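Local coordinates for protein YrdA (Escherichia coli, PDB 3TIO) that binds zinc and folds as a left-handed beta-helix of the gamma-class carbonic anhydrase family, with a possible allosteric switch between conformations, at the interface of chains A and B. Numbering follows the deposited sequence. Chains: chain A/B, Protein YrdA.

The interface of chains A and B. Residues chain A 173-174, 177; chain B 6-7, 27, 45, 47.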
loop_
_atom_site.group_PDB
_atom_site.type_symbol
_atom_site.label_atom_id
_atom_site.label_comp_id
_atom_site.label_asym_id
_atom_site.label_seq_id
_atom_site.Cartn_x
_atom_site.Cartn_y
_atom_site.Cartn_z
ATOM N N GLU A 173 2.187 -6.484 24.670
ATOM C CA GLU A 173 3.451 -5.852 25.029
ATOM C C GLU A 173 3.366 -4.356 24.752
ATOM O O GLU A 173 3.849 -3.542 25.536
ATOM C CB GLU A 173 4.606 -6.474 24.241
ATOM C CG GLU A 173 4.790 -7.958 24.507
ATOM C CD GLU A 173 6.050 -8.517 23.876
ATOM O OE1 GLU A 173 6.214 -8.383 22.644
ATOM O OE2 GLU A 173 6.875 -9.095 24.614
ATOM N N TYR A 174 2.741 -3.997 23.634
ATOM C CA TYR A 174 2.585 -2.595 23.269
ATOM C C TYR A 174 1.563 -1.909 24.165
ATOM O O TYR A 174 1.700 -0.729 24.480
ATOM C CB TYR A 174 2.163 -2.476 21.803
ATOM C CG TYR A 174 3.321 -2.565 20.838
ATOM C CD1 TYR A 174 4.136 -1.459 20.598
ATOM C CD2 TYR A 174 3.627 -3.761 20.194
ATOM C CE1 TYR A 174 5.228 -1.542 19.738
ATOM C CE2 TYR A 174 4.719 -3.856 19.334
ATOM C CZ TYR A 174 5.514 -2.743 19.112
ATOM O OH TYR A 174 6.595 -2.835 18.264
ATOM N N GLN A 177 2.950 -0.957 27.679
ATOM C CA GLN A 177 3.935 0.120 27.696
ATOM C C GLN A 177 3.319 1.418 27.176
ATOM O O GLN A 177 3.882 2.011 26.231
ATOM C CB GLN A 177 5.159 -0.248 26.849
ATOM C CG GLN A 177 4.853 -0.575 25.395
ATOM C CD GLN A 177 6.086 -0.506 24.512
ATOM O OE1 GLN A 177 7.096 -1.161 24.776
ATOM N NE2 GLN A 177 6.007 0.292 23.453
ATOM N N PRO B 6 9.520 3.636 21.088
ATOM C CA PRO B 6 10.240 2.504 21.667
ATOM C C PRO B 6 9.489 1.179 21.637
ATOM O O PRO B 6 8.286 1.125 21.381
ATOM C CB PRO B 6 10.485 2.968 23.095
ATOM C CG PRO B 6 9.194 3.662 23.408
ATOM C CD PRO B 6 8.930 4.477 22.146
ATOM N N TYR B 7 10.240 0.114 21.885
ATOM C CA TYR B 7 9.714 -1.238 21.990
ATOM C C TYR B 7 10.581 -1.829 23.088
ATOM O O TYR B 7 11.758 -2.116 22.867
ATOM C CB TYR B 7 9.906 -2.046 20.708
ATOM C CG TYR B 7 9.513 -3.495 20.892
ATOM C CD1 TYR B 7 8.184 -3.852 21.119
ATOM C CD2 TYR B 7 10.473 -4.505 20.883
ATOM C CE1 TYR B 7 7.821 -5.180 21.336
ATOM C CE2 TYR B 7 10.121 -5.836 21.097
ATOM C CZ TYR B 7 8.794 -6.165 21.325
ATOM O OH TYR B 7 8.441 -7.476 21.551
ATOM N N ILE B 27 9.631 2.385 14.795
ATOM C CA ILE B 27 9.548 1.711 16.090
ATOM C C ILE B 27 10.657 0.730 16.453
ATOM O O ILE B 27 11.053 -0.107 15.649
ATOM C CB ILE B 27 8.216 0.925 16.183
ATOM C CG1 ILE B 27 7.037 1.859 15.919
ATOM C CG2 ILE B 27 8.081 0.265 17.551
ATOM C CD1 ILE B 27 5.780 1.131 15.476
ATOM N N ARG B 45 9.322 -1.116 11.527
ATOM C CA ARG B 45 9.149 -1.737 12.834
ATOM C C ARG B 45 10.260 -2.745 13.135
ATOM O O ARG B 45 10.341 -3.806 12.516
ATOM C CB ARG B 45 7.755 -2.392 12.882
ATOM C CG ARG B 45 7.346 -3.005 14.223
ATOM C CD ARG B 45 5.826 -2.914 14.466
ATOM N NE ARG B 45 4.990 -3.730 13.578
ATOM C CZ ARG B 45 4.726 -5.024 13.750
ATOM N NH1 ARG B 45 5.236 -5.688 14.782
ATOM N NH2 ARG B 45 3.916 -5.653 12.904
ATOM N N ASP B 47 11.000 -4.492 16.144
ATOM C CA ASP B 47 10.712 -4.992 17.481
ATOM C C ASP B 47 11.145 -6.440 17.703
ATOM O O ASP B 47 11.938 -6.720 18.604
ATOM C CB ASP B 47 9.216 -4.811 17.800
ATOM C CG ASP B 47 8.297 -5.272 16.672
ATOM O OD1 ASP B 47 7.075 -5.035 16.790
ATOM O OD2 ASP B 47 8.776 -5.863 15.682
#
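The end of the C-terminal helix 154-176 of chain A, carrying A:Glu173 and A:Tyr174, meets the N-terminal segment and first turns of the left-handed beta-helix of chain B, a subunit contact of the kind that builds gamma-class carbonic anhydrase trimers. A:Tyr174 buries 86 Å² against chain B, the largest area in this patch. Its CG lies anti to the carbonyl carbon (chi1 -82°), which slants the phenol out toward chain B and back toward the helix start, and its OH donates a hydrogen bond of 2.7 Å to B:Asp47 OD1. That oxygen lies in the plane of the tyrosine ring, and the phenol comes to the anti side of the carboxylate, somewhat out of its plane. The syn lone pair of the same OD1 takes a hydrogen bond and salt bridge from B:Arg45 NH1 at 2.8 Å, nearly in the guanidinium plane. OD1 is thus gripped by donors from both subunits, and the arginine, a second-shell group, probably fixes the carboxylate and offsets its charge.

Around the phenol, B:Tyr7 CD1 packs 3.5 Å from A:Tyr174 CZ, the two tyrosine side chains crossing at about a right angle, while the CG2 branch of B:Ile27 approaches A:Tyr174 CE1 at 4.0 Å. One face of the B:Tyr7 ring is covered by B:Asp47 CB, over its centre. A phenylalanine in place of A:Tyr174 could keep much of this ring packing but would probably leave B:Asp47 OD1 without its donor from the other subunit, with B:Arg45 still bound to it.

At the far end of the B:Tyr7 ring, OH donates to A:Glu173 OE1 at 2.6 Å, approaching from above the carboxylate plane; this bond probably limits swinging of the ring whose CD1 edge packs on A:Tyr174. Just past the helix, A:Gln177 extends its amide to the backbone of B:Pro6: NE2 donates to the carbonyl O at 3.2 Å, fairly straight at the hydrogen (164°) but above the carbonyl plane.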